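Local structure of putative integrase (Listeria innocua, 5U96) at the interface of chains A and B. The protein carries out site-specific DNA recombination as a serine integrase, with its coiled-coil domain, the fragment here, mediating directionality through coiled-coil interactions. Residues are numbered along the deposited sequence; one frame, centred on the assembly and turned at random. Chains: chain A/B, Putative integrase.

All three contacts belong to one interface, in which two copies of a helical hairpin meet near their turns. Contacts 1 and 3 lie side by side, about 7 Å between the centres of their C-alpha atoms, and share A:Leu20, A:Leu31 and B:Phe18. Contact 2 is set off at about 11 Å from contact 1 and 10 Å from contact 3. Apolar packing continues through contacts 1 and 3, while charged pairs lie at A:Glu30 in contact 1 and A:Arg16 in contact 2. The two chains are not related by a perfect two-fold axis, and the structure alone does not show whether the full-length integrase uses this pairing.

Contact 1: the interface of chains A and B. Residues chain A 20, 26, 30-31; chain B 14, 18, 31, 35.
A:Tyr26 lies in the turn between helices 7-23 and 28-50 with a positive phi (67°), its side chain against B:Leu31 and B:Met35 of helix 28-46 in the other hairpin. The phenol OH of A:Tyr26 lies 3.1 Å from the backbone O of B:Leu31, a hydrogen bond possible by chemistry but met at a poor angle. Ring atom CE1 of A:Tyr26 comes within 3.6 Å of CG of B:Met35. A:Tyr26 also runs alongside B:Phe18, heading the opposite way, its CD1 near CE1 and CZ of the phenylalanine. One methyl of B:Leu31, CD2, wedges in beside A:Leu20, 3.7 Å from its CD2. Behind B:Phe18, the methyl CE of B:Met35 sits 3.6 Å above the ring centre, on a chain bent at chi2 and chi3. A:Leu31 reaches the ring at CE1 with its CD2. Beyond the ring, A:Glu30 and B:Lys14, both extended past CG, meet nearly perpendicular in a salt bridge. OE1 of A:Glu30 also stands 3.6 Å from CZ of B:Phe18. This turn-on-helix packing, apolar with a charged pair at its end, probably helps hold the two coiled-coil domains together. NZ of B:Lys14 hydrogen-bonds to OE2 of A:Glu30 at 2.5 Å, from above the carboxylate plane, 47° out of it.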
ATOM      1  N   LEU A  20       0.167  -9.839   0.423  1.00 35.81           N
ATOM      2  CA  LEU A  20      -0.432  -9.471  -0.855  1.00 36.64           C
ATOM      3  C   LEU A  20       0.356 -10.074  -2.015  1.00 37.21           C
ATOM      4  O   LEU A  20      -0.209 -10.367  -3.069  1.00 35.02           O
ATOM      5  CB  LEU A  20      -0.505  -7.949  -0.997  1.00 35.90           C
ATOM      6  CG  LEU A  20      -1.348  -7.222   0.055  1.00 35.23           C
ATOM      7  CD1 LEU A  20      -1.337  -5.723  -0.201  1.00 34.90           C
ATOM      8  CD2 LEU A  20      -2.776  -7.750   0.080  1.00 34.94           C
ATOM      9  N   TYR A  26      -2.842  -8.233  -7.462  1.00 38.92           N
ATOM     10  CA  TYR A  26      -2.230  -6.904  -7.428  1.00 39.34           C
ATOM     11  C   TYR A  26      -1.013  -6.810  -8.344  1.00 39.10           C
ATOM     12  O   TYR A  26      -0.493  -7.821  -8.816  1.00 38.94           O
ATOM     13  CB  TYR A  26      -1.817  -6.519  -6.002  1.00 37.95           C
ATOM     14  CG  TYR A  26      -2.944  -6.535  -4.999  1.00 38.19           C
ATOM     15  CD1 TYR A  26      -3.726  -5.410  -4.793  1.00 37.72           C
ATOM     16  CD2 TYR A  26      -3.220  -7.670  -4.249  1.00 38.56           C
ATOM     17  CE1 TYR A  26      -4.755  -5.415  -3.875  1.00 37.54           C
ATOM     18  CE2 TYR A  26      -4.249  -7.683  -3.328  1.00 37.89           C
ATOM     19  CZ  TYR A  26      -5.013  -6.552  -3.145  1.00 37.46           C
ATOM     20  OH  TYR A  26      -6.040  -6.554  -2.230  1.00 36.39           O
ATOM     21  N   GLU A  30       3.277  -1.625  -7.600  1.00 38.08           N
ATOM     22  CA  GLU A  30       2.521  -0.894  -6.592  1.00 39.09           C
ATOM     23  C   GLU A  30       3.036  -1.243  -5.201  1.00 38.06           C
ATOM     24  O   GLU A  30       3.235  -0.367  -4.358  1.00 38.74           O
ATOM     25  CB  GLU A  30       1.027  -1.214  -6.689  1.00 39.11           C
ATOM     26  CG  GLU A  30       0.394  -0.899  -8.037  1.00 38.87           C
ATOM     27  CD  GLU A  30      -1.053  -1.352  -8.117  1.00 38.40           C
ATOM     28  OE1 GLU A  30      -1.559  -1.914  -7.122  1.00 37.34           O
ATOM     29  OE2 GLU A  30      -1.685  -1.148  -9.175  1.00 38.88           O
ATOM     30  N   LEU A  31       3.256  -2.533  -4.975  1.00 38.59           N
ATOM     31  CA  LEU A  31       3.670  -3.038  -3.672  1.00 37.98           C
ATOM     32  C   LEU A  31       5.139  -2.730  -3.379  1.00 37.98           C
ATOM     33  O   LEU A  31       5.563  -2.745  -2.223  1.00 37.80           O
ATOM     34  CB  LEU A  31       3.430  -4.550  -3.599  1.00 37.74           C
ATOM     35  CG  LEU A  31       2.019  -5.053  -3.911  1.00 37.16           C
ATOM     36  CD1 LEU A  31       2.048  -6.556  -4.133  1.00 37.50           C
ATOM     37  CD2 LEU A  31       1.052  -4.699  -2.792  1.00 36.92           C
TER
ATOM     38  N   LYS B  14      -6.099   4.914  -3.683  1.00 34.70           N
ATOM     39  CA  LYS B  14      -5.416   3.632  -3.793  1.00 33.95           C
ATOM     40  C   LYS B  14      -4.224   3.558  -2.844  1.00 33.89           C
ATOM     41  O   LYS B  14      -4.013   2.546  -2.177  1.00 33.16           O
ATOM     42  CB  LYS B  14      -4.960   3.398  -5.235  1.00 35.07           C
ATOM     43  CG  LYS B  14      -4.373   2.026  -5.489  1.00 35.18           C
ATOM     44  CD  LYS B  14      -4.418   1.680  -6.968  1.00 35.97           C
ATOM     45  CE  LYS B  14      -3.869   0.292  -7.239  1.00 36.71           C
ATOM     46  NZ  LYS B  14      -3.850  -0.021  -8.693  1.00 38.44           N
ATOM     47  N   PHE B  18      -4.064   1.089   0.587  1.00 32.51           N
ATOM     48  CA  PHE B  18      -2.913   0.260   0.916  1.00 32.64           C
ATOM     49  C   PHE B  18      -2.373   0.614   2.298  1.00 32.82           C
ATOM     50  O   PHE B  18      -1.957  -0.263   3.053  1.00 32.57           O
ATOM     51  CB  PHE B  18      -1.809   0.431  -0.127  1.00 32.59           C
ATOM     52  CG  PHE B  18      -1.995  -0.403  -1.364  1.00 32.90           C
ATOM     53  CD1 PHE B  18      -2.162  -1.775  -1.275  1.00 32.86           C
ATOM     54  CD2 PHE B  18      -1.993   0.186  -2.616  1.00 33.53           C
ATOM     55  CE1 PHE B  18      -2.328  -2.541  -2.411  1.00 33.25           C
ATOM     56  CE2 PHE B  18      -2.159  -0.576  -3.756  1.00 34.31           C
ATOM     57  CZ  PHE B  18      -2.325  -1.941  -3.653  1.00 34.57           C
ATOM     58  N   LEU B  31      -9.650  -6.240   1.183  1.00 35.58           N
ATOM     59  CA  LEU B  31      -8.812  -5.487   0.254  1.00 35.46           C
ATOM     60  C   LEU B  31      -8.985  -5.957  -1.189  1.00 35.77           C
ATOM     61  O   LEU B  31      -8.823  -5.174  -2.126  1.00 35.81           O
ATOM     62  CB  LEU B  31      -7.341  -5.600   0.657  1.00 34.79           C
ATOM     63  CG  LEU B  31      -6.444  -4.477   0.132  1.00 34.23           C
ATOM     64  CD1 LEU B  31      -6.757  -3.173   0.850  1.00 33.47           C
ATOM     65  CD2 LEU B  31      -4.973  -4.835   0.278  1.00 34.00           C
ATOM     66  N   MET B  35     -10.112  -2.907  -3.539  1.00 35.77           N
ATOM     67  CA  MET B  35      -9.079  -2.415  -4.444  1.00 36.23           C
ATOM     68  C   MET B  35      -9.487  -2.566  -5.905  1.00 37.42           C
ATOM     69  O   MET B  35      -9.289  -1.653  -6.706  1.00 38.41           O
ATOM     70  CB  MET B  35      -7.758  -3.146  -4.201  1.00 36.21           C
ATOM     71  CG  MET B  35      -6.614  -2.621  -5.052  1.00 36.53           C
ATOM     72  SD  MET B  35      -6.371  -0.848  -4.858  1.00 32.55           S
ATOM     73  CE  MET B  35      -5.774  -0.759  -3.173  1.00 33.48           C
TER

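Contact 2: the interface of chains A and B. Residues chain A 16; chain B 24, 26-27.
The guanidinium NH1 of A:Arg16 faces the carboxylate OE1 of B:Glu27 at 3.4 Å, a salt bridge whose hydrogen bond is weak. The angle at the hydrogen is 150°, and the guanidinium and carboxylate planes stand 84° apart, so this is one nitrogen meeting one oxygen and not a flat, two-pronged pairing. A:Arg16 starts from helix 7-23 of chain A and bends at chi2 and chi3; the chi2 of -92° and the second bend carry its charged end across to the turn that joins the two helices of chain B. The other terminal nitrogen, NH2, is modelled too close to the backbone O of B:Tyr26, and its N-H points elsewhere. That approach is doubtful and cannot be read as a bond. As modelled, and with the same doubt, the guanidinium has its edge toward the peptide between B:Tyr26 and B:Glu27, with the carbonyl C of the first and the N of the second in its plane. Earlier in the turn, B:Gly24, with a positive phi, brings its CA to 3.8 Å from CZ of A:Arg16. The site thus appears to be a light polar clasp at the rim of the interface, by which a helix of one hairpin touches the turn of its partner.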
ATOM      1  N   ARG A  16       2.014  -7.841   6.487  1.00 33.26           N
ATOM      2  CA  ARG A  16       0.733  -7.583   5.841  1.00 33.80           C
ATOM      3  C   ARG A  16       0.940  -7.331   4.356  1.00 34.36           C
ATOM      4  O   ARG A  16       0.259  -7.906   3.509  1.00 33.33           O
ATOM      5  CB  ARG A  16       0.040  -6.383   6.487  1.00 33.73           C
ATOM      6  CG  ARG A  16      -0.204  -6.531   7.984  1.00 33.17           C
ATOM      7  CD  ARG A  16      -1.563  -7.125   8.267  1.00 33.87           C
ATOM      8  NE  ARG A  16      -2.637  -6.228   7.863  1.00 33.44           N
ATOM      9  CZ  ARG A  16      -3.901  -6.598   7.706  1.00 32.88           C
ATOM     10  NH1 ARG A  16      -4.264  -7.857   7.908  1.00 33.32           N
ATOM     11  NH2 ARG A  16      -4.806  -5.709   7.336  1.00 33.43           N
TER
ATOM     12  N   GLY B  24      -3.342  -2.537   9.378  1.00 32.97           N
ATOM     13  CA  GLY B  24      -4.239  -3.530   9.946  1.00 33.08           C
ATOM     14  C   GLY B  24      -5.689  -3.105  10.076  1.00 33.38           C
ATOM     15  O   GLY B  24      -6.502  -3.842  10.635  1.00 33.82           O
ATOM     16  N   TYR B  26      -7.712  -2.756   7.597  1.00 32.85           N
ATOM     17  CA  TYR B  26      -8.437  -3.578   6.632  1.00 33.69           C
ATOM     18  C   TYR B  26      -7.713  -4.892   6.378  1.00 33.03           C
ATOM     19  O   TYR B  26      -6.491  -4.920   6.276  1.00 32.92           O
ATOM     20  CB  TYR B  26      -8.623  -2.823   5.314  1.00 34.09           C
ATOM     21  CG  TYR B  26      -9.974  -2.160   5.178  1.00 34.32           C
ATOM     22  CD1 TYR B  26     -11.139  -2.914   5.167  1.00 34.32           C
ATOM     23  CD2 TYR B  26     -10.085  -0.782   5.050  1.00 34.22           C
ATOM     24  CE1 TYR B  26     -12.376  -2.317   5.042  1.00 34.75           C
ATOM     25  CE2 TYR B  26     -11.319  -0.175   4.921  1.00 34.41           C
ATOM     26  CZ  TYR B  26     -12.460  -0.946   4.918  1.00 34.61           C
ATOM     27  OH  TYR B  26     -13.690  -0.346   4.788  1.00 34.45           O
ATOM     28  N   GLU B  27      -8.478  -5.974   6.269  1.00 33.29           N
ATOM     29  CA  GLU B  27      -7.919  -7.307   6.062  1.00 34.40           C
ATOM     30  C   GLU B  27      -7.628  -7.565   4.586  1.00 34.17           C
ATOM     31  O   GLU B  27      -7.928  -6.730   3.734  1.00 34.33           O
ATOM     32  CB  GLU B  27      -8.881  -8.370   6.598  1.00 35.09           C
ATOM     33  CG  GLU B  27      -9.255  -8.195   8.068  1.00 35.20           C
ATOM     34  CD  GLU B  27      -8.168  -8.659   9.023  1.00 34.95           C
ATOM     35  OE1 GLU B  27      -7.231  -9.355   8.581  1.00 34.75           O
ATOM     36  OE2 GLU B  27      -8.256  -8.326  10.224  1.00 35.11           O
TER

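Contact 3: the interface of chains A and B. Residues chain A 17, 20, 31, 34, 38; chain B 18, 22.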
ATOM      1  N   LEU A  17       1.912  -6.479   4.057  1.00 33.86           N
ATOM      2  CA  LEU A  17       2.266  -6.157   2.685  1.00 34.92           C
ATOM      3  C   LEU A  17       2.717  -7.398   1.923  1.00 34.33           C
ATOM      4  O   LEU A  17       2.386  -7.565   0.749  1.00 34.48           O
ATOM      5  CB  LEU A  17       3.368  -5.098   2.666  1.00 34.72           C
ATOM      6  CG  LEU A  17       3.824  -4.585   1.300  1.00 35.80           C
ATOM      7  CD1 LEU A  17       2.656  -3.981   0.537  1.00 36.10           C
ATOM      8  CD2 LEU A  17       4.948  -3.569   1.468  1.00 36.97           C
ATOM      9  N   LEU A  20       0.167  -9.839   0.423  1.00 35.81           N
ATOM     10  CA  LEU A  20      -0.432  -9.471  -0.855  1.00 36.64           C
ATOM     11  C   LEU A  20       0.356 -10.074  -2.015  1.00 37.21           C
ATOM     12  O   LEU A  20      -0.209 -10.367  -3.069  1.00 35.02           O
ATOM     13  CB  LEU A  20      -0.505  -7.949  -0.997  1.00 35.90           C
ATOM     14  CG  LEU A  20      -1.348  -7.222   0.055  1.00 35.23           C
ATOM     15  CD1 LEU A  20      -1.337  -5.723  -0.201  1.00 34.90           C
ATOM     16  CD2 LEU A  20      -2.776  -7.750   0.080  1.00 34.94           C
ATOM     17  N   LEU A  31       3.256  -2.533  -4.975  1.00 38.59           N
ATOM     18  CA  LEU A  31       3.670  -3.038  -3.672  1.00 37.98           C
ATOM     19  C   LEU A  31       5.139  -2.730  -3.379  1.00 37.98           C
ATOM     20  O   LEU A  31       5.563  -2.745  -2.223  1.00 37.80           O
ATOM     21  CB  LEU A  31       3.430  -4.550  -3.599  1.00 37.74           C
ATOM     22  CG  LEU A  31       2.019  -5.053  -3.911  1.00 37.16           C
ATOM     23  CD1 LEU A  31       2.048  -6.556  -4.133  1.00 37.50           C
ATOM     24  CD2 LEU A  31       1.052  -4.699  -2.792  1.00 36.92           C
ATOM     25  N   MET A  34       5.844   1.112  -1.629  1.00 38.89           N
ATOM     26  CA  MET A  34       5.635   1.251  -0.192  1.00 39.00           C
ATOM     27  C   MET A  34       6.634   0.407   0.583  1.00 38.06           C
ATOM     28  O   MET A  34       6.999   0.740   1.708  1.00 37.96           O
ATOM     29  CB  MET A  34       4.213   0.853   0.183  1.00 38.92           C
ATOM     30  CG  MET A  34       3.152   1.608  -0.593  1.00 38.65           C
ATOM     31  SD  MET A  34       1.490   1.047  -0.213  1.00 34.75           S
ATOM     32  CE  MET A  34       1.511  -0.589  -0.938  1.00 36.09           C
ATOM     33  N   ILE A  38       8.859   1.178   3.639  1.00 37.18           N
ATOM     34  CA  ILE A  38       8.812   0.318   4.815  1.00 37.21           C
ATOM     35  C   ILE A  38      10.199  -0.224   5.163  1.00 37.39           C
ATOM     36  O   ILE A  38      10.592  -0.217   6.327  1.00 37.51           O
ATOM     37  CB  ILE A  38       7.830  -0.858   4.612  1.00 36.75           C
ATOM     38  CG1 ILE A  38       6.386  -0.356   4.723  1.00 35.93           C
ATOM     39  CG2 ILE A  38       8.092  -1.954   5.638  1.00 35.70           C
ATOM     40  CD1 ILE A  38       5.336  -1.408   4.426  1.00 34.88           C
TER
ATOM     41  N   PHE B  18      -4.064   1.089   0.587  1.00 32.51           N
ATOM     42  CA  PHE B  18      -2.913   0.260   0.916  1.00 32.64           C
ATOM     43  C   PHE B  18      -2.373   0.614   2.298  1.00 32.82           C
ATOM     44  O   PHE B  18      -1.957  -0.263   3.053  1.00 32.57           O
ATOM     45  CB  PHE B  18      -1.809   0.431  -0.127  1.00 32.59           C
ATOM     46  CG  PHE B  18      -1.995  -0.403  -1.364  1.00 32.90           C
ATOM     47  CD1 PHE B  18      -2.162  -1.775  -1.275  1.00 32.86           C
ATOM     48  CD2 PHE B  18      -1.993   0.186  -2.616  1.00 33.53           C
ATOM     49  CE1 PHE B  18      -2.328  -2.541  -2.411  1.00 33.25           C
ATOM     50  CE2 PHE B  18      -2.159  -0.576  -3.756  1.00 34.31           C
ATOM     51  CZ  PHE B  18      -2.325  -1.941  -3.653  1.00 34.57           C
ATOM     52  N   ILE B  22      -2.020  -2.047   5.523  1.00 33.14           N
ATOM     53  CA  ILE B  22      -0.686  -2.237   6.081  1.00 32.82           C
ATOM     54  C   ILE B  22      -0.694  -1.992   7.587  1.00 33.04           C
ATOM     55  O   ILE B  22       0.049  -2.633   8.332  1.00 32.91           O
ATOM     56  CB  ILE B  22       0.339  -1.304   5.399  1.00 33.05           C
ATOM     57  CG1 ILE B  22       0.686  -1.841   4.007  1.00 33.15           C
ATOM     58  CG2 ILE B  22       1.596  -1.173   6.247  1.00 33.51           C
ATOM     59  CD1 ILE B  22       1.470  -0.871   3.146  1.00 33.59           C
TER
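B:Ile22, B:Phe18 and A:Met34 bury most of the surface here, the two chain B residues lying one helical turn apart on helix 5-22 and both touched by the thioether of A:Met34. SD of A:Met34 packs 3.4 Å from CB of B:Phe18. In a direction roughly at right angles to that, SD of A:Met34 also lies 3.9 Å from the methyl CD1 of B:Ile22. The methionine side chain runs nearly perpendicular to the phenylalanine and meets the isoleucine more aslant. A:Met34 is extended through chi2 and then turns at chi3 (-69°), which brings the terminal methyl over the aromatic ring. B:Ile22 uses its CD1 branch again against A:Ile38, the two side chains meeting tip to tip, with their CD1 methyls 4.1 Å apart. A:Leu17 adds its own CD1, 4.2 Å from the CD1 of B:Ile22. The CD1 methyl of B:Ile22 is therefore touched by A:Leu17 from helix 7-23 and by A:Met34 and A:Ile38 from helix 28-50, which should tie the packing of the partner to both helices of hairpin A. A:Leu20 and A:Leu31 extend the same apolar surface beside the phenylalanine. Apolar contacts of this kind fit the coiled-coil domain. B:Phe18 itself is held from both faces by methionine methyls: B:Met35 covers one, and on the opposite face CE of A:Met34 stands 3.5 Å from CG of B:Phe18, almost straight above it.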